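Local coordinates for 5'-tyrosyl-DNA phosphodiesterase (Caenorhabditis elegans, PDB 4FVA), which belongs to the endonuclease/exonuclease/phosphatase family, has a DNase I-like fold with beta sheets packed face to face, and carries a bound magnesium ion, at residues L48-V53 against A82-K87; K69-N74 against F89-H94. One frame throughout, in Å; residues are numbered along the deposited sequence.

Contact 1 of 2, residues L48-V53 against A82-K87. With MG (magnesium ion), chain F; EDO (1,2-ethanediol), chain H.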
ATOM      1  N   LEU A  48       1.586   7.827   0.295  1.00 19.24           N
ATOM      2  CA  LEU A  48       2.188   6.627   0.850  1.00 19.37           C
ATOM      3  C   LEU A  48       1.180   5.816   1.647  1.00 24.39           C
ATOM      4  O   LEU A  48       0.544   6.342   2.560  1.00 18.88           O
ATOM      5  CB  LEU A  48       3.391   6.996   1.727  1.00 19.76           C
ATOM      6  CG  LEU A  48       4.039   5.887   2.562  1.00 19.67           C
ATOM      7  CD1 LEU A  48       4.791   4.893   1.641  1.00 20.00           C
ATOM      8  CD2 LEU A  48       4.989   6.477   3.617  1.00 19.78           C
ATOM      9  N   PHE A  49       1.030   4.542   1.277  1.00 19.20           N
ATOM     10  CA  PHE A  49       0.245   3.572   2.040  1.00 19.03           C
ATOM     11  C   PHE A  49       1.156   2.711   2.921  1.00 19.20           C
ATOM     12  O   PHE A  49       2.120   2.141   2.423  1.00 19.51           O
ATOM     13  CB  PHE A  49      -0.496   2.624   1.086  1.00 19.04           C
ATOM     14  CG  PHE A  49      -1.618   3.261   0.308  1.00 19.36           C
ATOM     15  CD1 PHE A  49      -1.952   4.595   0.475  1.00 20.87           C
ATOM     16  CD2 PHE A  49      -2.348   2.499  -0.606  1.00 21.27           C
ATOM     17  CE1 PHE A  49      -3.013   5.165  -0.245  1.00 21.72           C
ATOM     18  CE2 PHE A  49      -3.403   3.059  -1.334  1.00 20.74           C
ATOM     19  CZ  PHE A  49      -3.738   4.396  -1.151  1.00 18.49           C
ATOM     20  N   LEU A  50       0.844   2.583   4.211  1.00 19.03           N
ATOM     21  CA  LEU A  50       1.566   1.640   5.082  1.00 20.31           C
ATOM     22  C   LEU A  50       0.615   0.589   5.649  1.00 19.93           C
ATOM     23  O   LEU A  50      -0.555   0.890   5.905  1.00 18.76           O
ATOM     24  CB  LEU A  50       2.233   2.367   6.253  1.00 20.22           C
ATOM     25  CG  LEU A  50       3.221   3.484   5.895  1.00 20.67           C
ATOM     26  CD1 LEU A  50       3.734   4.141   7.173  1.00 19.30           C
ATOM     27  CD2 LEU A  50       4.382   2.896   5.077  1.00 19.71           C
ATOM     28  N   GLN A  51       1.130  -0.623   5.859  1.00 20.97           N
ATOM     29  CA  GLN A  51       0.413  -1.672   6.569  1.00 19.15           C
ATOM     30  C   GLN A  51       1.300  -2.268   7.668  1.00 19.30           C
ATOM     31  O   GLN A  51       2.532  -2.151   7.618  1.00 19.55           O
ATOM     32  CB  GLN A  51      -0.058  -2.771   5.603  1.00 19.28           C
ATOM     33  CG  GLN A  51      -0.793  -2.271   4.373  1.00 19.19           C
ATOM     34  CD  GLN A  51       0.131  -1.900   3.226  1.00 19.44           C
ATOM     35  OE1 GLN A  51       1.178  -2.532   3.028  1.00 19.75           O
ATOM     36  NE2 GLN A  51      -0.258  -0.865   2.452  1.00 19.31           N
ATOM     37  N   GLU A  52       0.676  -2.936   8.638  1.00 20.76           N
ATOM     38  CA  GLU A  52       1.385  -3.470   9.802  1.00 19.29           C
ATOM     39  C   GLU A  52       2.215  -2.408  10.509  1.00 19.28           C
ATOM     40  O   GLU A  52       3.368  -2.641  10.865  1.00 20.07           O
ATOM     41  CB  GLU A  52       2.263  -4.678   9.434  1.00 19.66           C
ATOM     42  CG  GLU A  52       1.496  -5.985   9.470  1.00 29.05           C
ATOM     43  CD  GLU A  52       2.381  -7.195   9.389  1.00 31.34           C
ATOM     44  OE1 GLU A  52       3.350  -7.304  10.191  1.00 24.75           O
ATOM     45  OE2 GLU A  52       2.109  -8.031   8.498  1.00 27.64           O
ATOM     46  N   VAL A  53       1.615  -1.244  10.713  1.00 19.02           N
ATOM     47  CA  VAL A  53       2.192  -0.197  11.544  1.00 18.98           C
ATOM     48  C   VAL A  53       1.835  -0.557  12.984  1.00 22.47           C
ATOM     49  O   VAL A  53       0.713  -0.999  13.235  1.00 18.66           O
ATOM     50  CB  VAL A  53       1.595   1.161  11.188  1.00 18.77           C
ATOM     51  CG1 VAL A  53       2.273   2.270  11.985  1.00 18.78           C
ATOM     52  CG2 VAL A  53       1.729   1.411   9.673  1.00 18.88           C
ATOM     53  N   ALA A  82      -1.764   3.029   7.559  1.00 18.24           N
ATOM     54  CA  ALA A  82      -1.677   4.481   7.517  1.00 22.63           C
ATOM     55  C   ALA A  82      -1.708   4.955   6.070  1.00 22.91           C
ATOM     56  O   ALA A  82      -1.241   4.253   5.163  1.00 18.43           O
ATOM     57  CB  ALA A  82      -0.409   4.972   8.221  1.00 18.34           C
ATOM     58  N   ILE A  83      -2.246   6.154   5.865  1.00 18.10           N
ATOM     59  CA  ILE A  83      -2.148   6.818   4.575  1.00 18.18           C
ATOM     60  C   ILE A  83      -1.509   8.172   4.837  1.00 21.52           C
ATOM     61  O   ILE A  83      -1.992   8.934   5.689  1.00 18.08           O
ATOM     62  CB  ILE A  83      -3.541   6.997   3.917  1.00 18.46           C
ATOM     63  CG1 ILE A  83      -4.224   5.629   3.729  1.00 17.93           C
ATOM     64  CG2 ILE A  83      -3.427   7.748   2.563  1.00 18.06           C
ATOM     65  CD1 ILE A  83      -5.612   5.715   3.121  1.00 17.74           C
ATOM     66  N   LEU A  84      -0.412   8.455   4.143  1.00 18.49           N
ATOM     67  CA  LEU A  84       0.254   9.750   4.264  1.00 21.32           C
ATOM     68  C   LEU A  84       0.115  10.481   2.946  1.00 20.84           C
ATOM     69  O   LEU A  84       0.380   9.903   1.882  1.00 18.79           O
ATOM     70  CB  LEU A  84       1.738   9.592   4.622  1.00 18.88           C
ATOM     71  CG  LEU A  84       2.116   9.000   5.987  1.00 22.95           C
ATOM     72  CD1 LEU A  84       1.873   7.479   6.039  1.00 18.84           C
ATOM     73  CD2 LEU A  84       3.570   9.324   6.325  1.00 20.46           C
ATOM     74  N   VAL A  85      -0.282  11.750   3.018  1.00 23.45           N
ATOM     75  CA  VAL A  85      -0.438  12.572   1.832  1.00 18.63           C
ATOM     76  C   VAL A  85       0.268  13.917   1.964  1.00 19.45           C
ATOM     77  O   VAL A  85       0.480  14.426   3.064  1.00 20.30           O
ATOM     78  CB  VAL A  85      -1.923  12.827   1.484  1.00 18.37           C
ATOM     79  CG1 VAL A  85      -2.655  11.501   1.147  1.00 18.24           C
ATOM     80  CG2 VAL A  85      -2.602  13.567   2.635  1.00 18.18           C
ATOM     81  N   SER A  86       0.627  14.484   0.823  1.00 27.25           N
ATOM     82  CA  SER A  86       1.147  15.840   0.770  1.00 27.00           C
ATOM     83  C   SER A  86       0.269  16.795   1.583  1.00 24.57           C
ATOM     84  O   SER A  86      -0.939  16.587   1.706  1.00 18.67           O
ATOM     85  CB  SER A  86       1.185  16.304  -0.685  1.00 31.70           C
ATOM     86  OG  SER A  86       1.410  17.696  -0.744  1.00 37.34           O
ATOM     87  N   LYS A  87       0.876  17.823   2.168  1.00 29.56           N
ATOM     88  CA  LYS A  87       0.096  18.814   2.913  1.00 30.19           C
ATOM     89  C   LYS A  87      -0.834  19.595   1.993  1.00 29.59           C
ATOM     90  O   LYS A  87      -1.751  20.274   2.456  1.00 30.86           O
ATOM     91  CB  LYS A  87       1.002  19.756   3.709  1.00 31.16           C
ATOM     92  CG  LYS A  87       1.580  19.090   4.937  1.00 37.32           C
ATOM     93  CD  LYS A  87       2.818  19.782   5.422  1.00 43.74           C
ATOM     94  CE  LYS A  87       3.208  19.233   6.783  1.00 51.99           C
ATOM     95  NZ  LYS A  87       2.024  19.199   7.680  1.00 58.72           N
TER
HETATM   96 MG    MG F 402       5.026  -9.167   9.646  1.00 33.25          MG
HETATM   97  C1  EDO H 404       6.295  15.361   0.160  1.00 56.13           C
HETATM   98  O1  EDO H 404       6.137  16.282   1.244  1.00 59.53           O
HETATM   99  C2  EDO H 404       5.106  15.502  -0.781  1.00 62.03           C
HETATM  100  O2  EDO H 404       4.523  16.800  -0.622  1.00 69.04           O
HETATM  101  O   HOH W   1       5.496 -10.736  11.605  1.00 32.58           O
HETATM  102  O   HOH W   2       5.395  -8.104   7.412  1.00 23.86           O

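Contact 2 of 2, residues K69-N74 against F89-H94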
ATOM      1  N   LYS A  69       0.569  14.910   5.709  1.00 20.60           N
ATOM      2  CA  LYS A  69      -0.538  14.658   6.635  1.00 24.51           C
ATOM      3  C   LYS A  69      -0.617  13.135   6.855  1.00 27.37           C
ATOM      4  O   LYS A  69      -0.525  12.359   5.891  1.00 21.60           O
ATOM      5  CB  LYS A  69      -1.865  15.161   6.073  1.00 19.23           C
ATOM      6  CG  LYS A  69      -1.974  16.687   5.904  1.00 23.07           C
ATOM      7  CD  LYS A  69      -3.249  17.046   5.119  1.00 26.04           C
ATOM      8  CE  LYS A  69      -3.445  18.556   5.087  1.00 27.15           C
ATOM      9  NZ  LYS A  69      -4.555  18.944   4.186  1.00 22.21           N
ATOM     10  N   ILE A  70      -0.749  12.703   8.105  1.00 22.20           N
ATOM     11  CA  ILE A  70      -0.757  11.270   8.406  1.00 18.17           C
ATOM     12  C   ILE A  70      -2.116  10.847   8.969  1.00 22.18           C
ATOM     13  O   ILE A  70      -2.596  11.412   9.964  1.00 20.23           O
ATOM     14  CB  ILE A  70       0.329  10.899   9.435  1.00 25.24           C
ATOM     15  CG1 ILE A  70       1.702  11.406   8.991  1.00 23.47           C
ATOM     16  CG2 ILE A  70       0.351   9.384   9.692  1.00 18.30           C
ATOM     17  CD1 ILE A  70       2.783  11.093   9.984  1.00 24.85           C
ATOM     18  N   TYR A  71      -2.722   9.834   8.346  1.00 19.68           N
ATOM     19  CA  TYR A  71      -3.990   9.283   8.806  1.00 17.59           C
ATOM     20  C   TYR A  71      -3.808   7.811   9.147  1.00 20.81           C
ATOM     21  O   TYR A  71      -3.436   7.016   8.288  1.00 17.73           O
ATOM     22  CB  TYR A  71      -5.118   9.502   7.768  1.00 17.56           C
ATOM     23  CG  TYR A  71      -5.382  10.978   7.552  1.00 17.43           C
ATOM     24  CD1 TYR A  71      -6.297  11.644   8.355  1.00 19.63           C
ATOM     25  CD2 TYR A  71      -4.677  11.707   6.612  1.00 17.59           C
ATOM     26  CE1 TYR A  71      -6.519  12.999   8.217  1.00 17.29           C
ATOM     27  CE2 TYR A  71      -4.893  13.064   6.454  1.00 17.59           C
ATOM     28  CZ  TYR A  71      -5.824  13.696   7.276  1.00 17.44           C
ATOM     29  OH  TYR A  71      -6.062  15.031   7.149  1.00 17.93           O
ATOM     30  N   TYR A  72      -4.033   7.477  10.418  1.00 17.54           N
ATOM     31  CA  TYR A  72      -3.923   6.104  10.906  1.00 22.42           C
ATOM     32  C   TYR A  72      -5.290   5.447  10.913  1.00 21.81           C
ATOM     33  O   TYR A  72      -6.269   6.070  11.308  1.00 25.03           O
ATOM     34  CB  TYR A  72      -3.306   6.065  12.316  1.00 19.97           C
ATOM     35  CG  TYR A  72      -1.872   6.569  12.384  1.00 24.63           C
ATOM     36  CD1 TYR A  72      -0.835   5.841  11.801  1.00 21.31           C
ATOM     37  CD2 TYR A  72      -1.551   7.745  13.048  1.00 28.50           C
ATOM     38  CE1 TYR A  72       0.464   6.280  11.854  1.00 19.86           C
ATOM     39  CE2 TYR A  72      -0.246   8.201  13.100  1.00 26.72           C
ATOM     40  CZ  TYR A  72       0.756   7.458  12.503  1.00 24.31           C
ATOM     41  OH  TYR A  72       2.063   7.894  12.553  1.00 26.77           O
ATOM     42  N   SER A  73      -5.360   4.187  10.502  1.00 21.96           N
ATOM     43  CA  SER A  73      -6.647   3.515  10.403  1.00 22.30           C
ATOM     44  C   SER A  73      -7.249   3.263  11.780  1.00 27.13           C
ATOM     45  O   SER A  73      -8.459   3.396  11.973  1.00 28.52           O
ATOM     46  CB  SER A  73      -6.519   2.178   9.671  1.00 17.44           C
ATOM     47  OG  SER A  73      -5.749   1.238  10.431  1.00 19.52           O
ATOM     48  N   ASN A  74      -6.401   2.916  12.743  1.00 23.91           N
ATOM     49  CA  ASN A  74      -6.892   2.373  14.009  1.00 27.14           C
ATOM     50  C   ASN A  74      -5.794   2.384  15.064  1.00 25.76           C
ATOM     51  O   ASN A  74      -5.478   1.345  15.652  1.00 22.98           O
ATOM     52  CB  ASN A  74      -7.356   0.926  13.776  1.00 23.41           C
ATOM     53  CG  ASN A  74      -8.259   0.405  14.879  1.00 31.28           C
ATOM     54  OD1 ASN A  74      -8.793   1.174  15.677  1.00 35.98           O
ATOM     55  ND2 ASN A  74      -8.423  -0.916  14.935  1.00 36.01           N
ATOM     56  N   PHE A  89      -2.735  18.063  -0.143  1.00 20.82           N
ATOM     57  CA  PHE A  89      -3.916  17.223  -0.305  1.00 20.65           C
ATOM     58  C   PHE A  89      -5.013  17.764   0.619  1.00 18.05           C
ATOM     59  O   PHE A  89      -4.837  17.839   1.836  1.00 22.16           O
ATOM     60  CB  PHE A  89      -3.547  15.774   0.039  1.00 20.72           C
ATOM     61  CG  PHE A  89      -4.546  14.748  -0.416  1.00 18.05           C
ATOM     62  CD1 PHE A  89      -5.684  14.480   0.323  1.00 20.40           C
ATOM     63  CD2 PHE A  89      -4.336  14.047  -1.591  1.00 18.16           C
ATOM     64  CE1 PHE A  89      -6.593  13.513  -0.082  1.00 21.43           C
ATOM     65  CE2 PHE A  89      -5.250  13.071  -2.021  1.00 24.79           C
ATOM     66  CZ  PHE A  89      -6.376  12.804  -1.267  1.00 22.19           C
ATOM     67  N   ASP A  90      -6.140  18.149   0.034  1.00 19.24           N
ATOM     68  CA  ASP A  90      -7.266  18.670   0.804  1.00 25.88           C
ATOM     69  C   ASP A  90      -8.186  17.510   1.159  1.00 21.98           C
ATOM     70  O   ASP A  90      -8.863  16.959   0.287  1.00 24.51           O
ATOM     71  CB  ASP A  90      -8.002  19.746  -0.009  1.00 26.19           C
ATOM     72  CG  ASP A  90      -9.090  20.464   0.794  1.00 33.27           C
ATOM     73  OD1 ASP A  90      -8.990  20.542   2.042  1.00 30.97           O
ATOM     74  OD2 ASP A  90     -10.036  20.984   0.161  1.00 33.38           O
ATOM     75  N   VAL A  91      -8.203  17.133   2.436  1.00 17.44           N
ATOM     76  CA  VAL A  91      -8.961  15.962   2.874  1.00 17.25           C
ATOM     77  C   VAL A  91     -10.439  16.318   3.045  1.00 25.30           C
ATOM     78  O   VAL A  91     -10.771  17.331   3.667  1.00 21.43           O
ATOM     79  CB  VAL A  91      -8.418  15.362   4.204  1.00 18.41           C
ATOM     80  CG1 VAL A  91      -9.306  14.197   4.700  1.00 17.07           C
ATOM     81  CG2 VAL A  91      -6.944  14.908   4.062  1.00 23.01           C
ATOM     82  N   GLU A  92     -11.312  15.504   2.460  1.00 19.53           N
ATOM     83  CA  GLU A  92     -12.755  15.690   2.612  1.00 23.34           C
ATOM     84  C   GLU A  92     -13.344  14.662   3.598  1.00 21.58           C
ATOM     85  O   GLU A  92     -14.194  14.998   4.423  1.00 24.93           O
ATOM     86  CB  GLU A  92     -13.464  15.595   1.260  1.00 25.89           C
ATOM     87  CG  GLU A  92     -14.968  15.830   1.348  1.00 46.61           C
ATOM     88  CD  GLU A  92     -15.322  17.290   1.625  1.00 58.88           C
ATOM     89  OE1 GLU A  92     -14.671  18.187   1.041  1.00 61.50           O
ATOM     90  OE2 GLU A  92     -16.247  17.539   2.430  1.00 65.18           O
ATOM     91  N   LYS A  93     -12.884  13.414   3.508  1.00 20.58           N
ATOM     92  CA  LYS A  93     -13.362  12.336   4.389  1.00 24.54           C
ATOM     93  C   LYS A  93     -12.256  11.346   4.731  1.00 18.60           C
ATOM     94  O   LYS A  93     -11.415  11.037   3.887  1.00 18.48           O
ATOM     95  CB  LYS A  93     -14.481  11.518   3.731  1.00 31.43           C
ATOM     96  CG  LYS A  93     -15.812  12.209   3.497  1.00 39.12           C
ATOM     97  CD  LYS A  93     -16.831  11.148   3.066  1.00 44.26           C
ATOM     98  CE  LYS A  93     -18.134  11.764   2.598  1.00 55.25           C
ATOM     99  NZ  LYS A  93     -17.955  12.538   1.339  1.00 63.67           N
ATOM    100  N   HIS A  94     -12.281  10.818   5.952  1.00 19.98           N
ATOM    101  CA  HIS A  94     -11.428   9.691   6.286  1.00 20.71           C
ATOM    102  C   HIS A  94     -12.335   8.634   6.868  1.00 24.00           C
ATOM    103  O   HIS A  94     -12.842   8.813   7.969  1.00 19.05           O
ATOM    104  CB  HIS A  94     -10.342  10.076   7.292  1.00 20.74           C
ATOM    105  CG  HIS A  94      -9.429   8.943   7.658  1.00 23.76           C
ATOM    106  ND1 HIS A  94      -8.858   8.820   8.905  1.00 19.44           N
ATOM    107  CD2 HIS A  94      -9.004   7.872   6.941  1.00 24.59           C
ATOM    108  CE1 HIS A  94      -8.099   7.735   8.937  1.00 25.11           C
ATOM    109  NE2 HIS A  94      -8.169   7.142   7.760  1.00 21.73           N
TER

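Contact 1 of 2, residues L48-V53 against A82-K87
Leu48 to Leu50 pair with Leu84 to Ala82 as antiparallel neighbours inside one sheet of the DNase I-like beta sandwich. Leu48 and Leu84 form a hydrogen-bonded pair, with Leu84 N to Leu48 O at 2.8 Å and close to straight (172° at the hydrogen). Leu50 and Ala82 form the next such pair, and Phe49 and Ile83 between them are a non-hydrogen-bonded pair whose side chains face the second sheet, where Phe49 rests on Leu122.

On the opposite face, start from Leu84. Its CB lies 4.0 Å from Leu48 O. CG stands anti to the carbonyl carbon (chi1 -66°), and the branch then splits: CD1 lies close to Leu48 O and meets Leu50 CD1 at 4.0 Å, and both methyls lie against Leu48 CD2, Leu84 CD2 at 4.2 Å. Leu84 and Leu48 thus run side by side, whereas Leu50 slants across. Beside Phe49, on the face toward the second sheet, the Ile83 CG2 methyl touches ring atom CE1 at 3.8 Å.

Beyond Leu50 the strand turns a corner at a G1 beta bulge, Glu52 and Val53 both facing Tyr80. At this corner Glu52 reaches the magnesium ion, which its OE1 binds at 2.6 Å; Asp22 is a further ligand. Leu50 O takes two donors, Asn124 ND2 and the backbone Ala82 N, the latter 3.0 Å away and lifted 36° out of the carbonyl plane.

Contact 2 of 2, residues K69-N74 against F89-H94
Tyr71 and Lys69 on the outermost strand 68-72 of one sheet meet Val91 and His94 of strand 90-98 in the other, and Phe89 just before it, along a margin of the beta sandwich. The two strands run nearly parallel, 16° between their directions, but their axes stay 10.1 Å apart, so side chains bridge them.

Tyr71 touches two of the partners. Its hydroxyl end meets Val91 tip to tip, with OH 3.2 Å from Val91 CG2, and the same methyl lies near CZ and CE2 of the ring. Nearer the backbone, Tyr71 slides past His94 in the opposite direction. CB sits over one face of the imidazole toward its rim, 3.7 Å from His94 CE1. The edge of the phenol ring turns toward that ring's face in an edge-to-face pair, centroids 5.3 Å apart and planes at 63°. Tyr72 O approaches the imidazole at its edge, in plane, 3.4 Å from His94 CE1. NE2 of the imidazole is hydrogen-bonded to Gln109 NE2, which also bonds to Tyr71 O.

Lys69, its chain extended beyond CG, closes the other end: NZ donates a short hydrogen bond to Phe89 O (2.6 Å). Asp90 OD1 lies 5.2 Å from Lys69 NZ, not in contact, though its charge may still favour the ammonium. Leu111 of strand 107-115 touches Tyr71, Val91 and His94. This is packing between the two sheets at the margin of the DNase I-like beta sandwich.

How the contacts relate
Contact 1 is buried core and contact 2 lies at the surface, their centres about 9 Å apart. Strands 68-72 and 80-86 tie them together: they are antiparallel neighbours in one sheet, with Lys69 hydrogen-bonded to Val85 and Tyr71 to Ile83 through the backbone. Along the chain the segments alternate; strand 80-86 pairs with 47-53 on one side and 68-72 on the other, and the chain then passes to 90-98 in the second sheet. The chemistry follows the place. Within a sheet, 48-53 and 82-87 are joined by backbone bonds and aliphatic packing, with a metal ligand where the strand turns; between sheets, 69-74 and 89-94 rely on aromatic rings and a lysine.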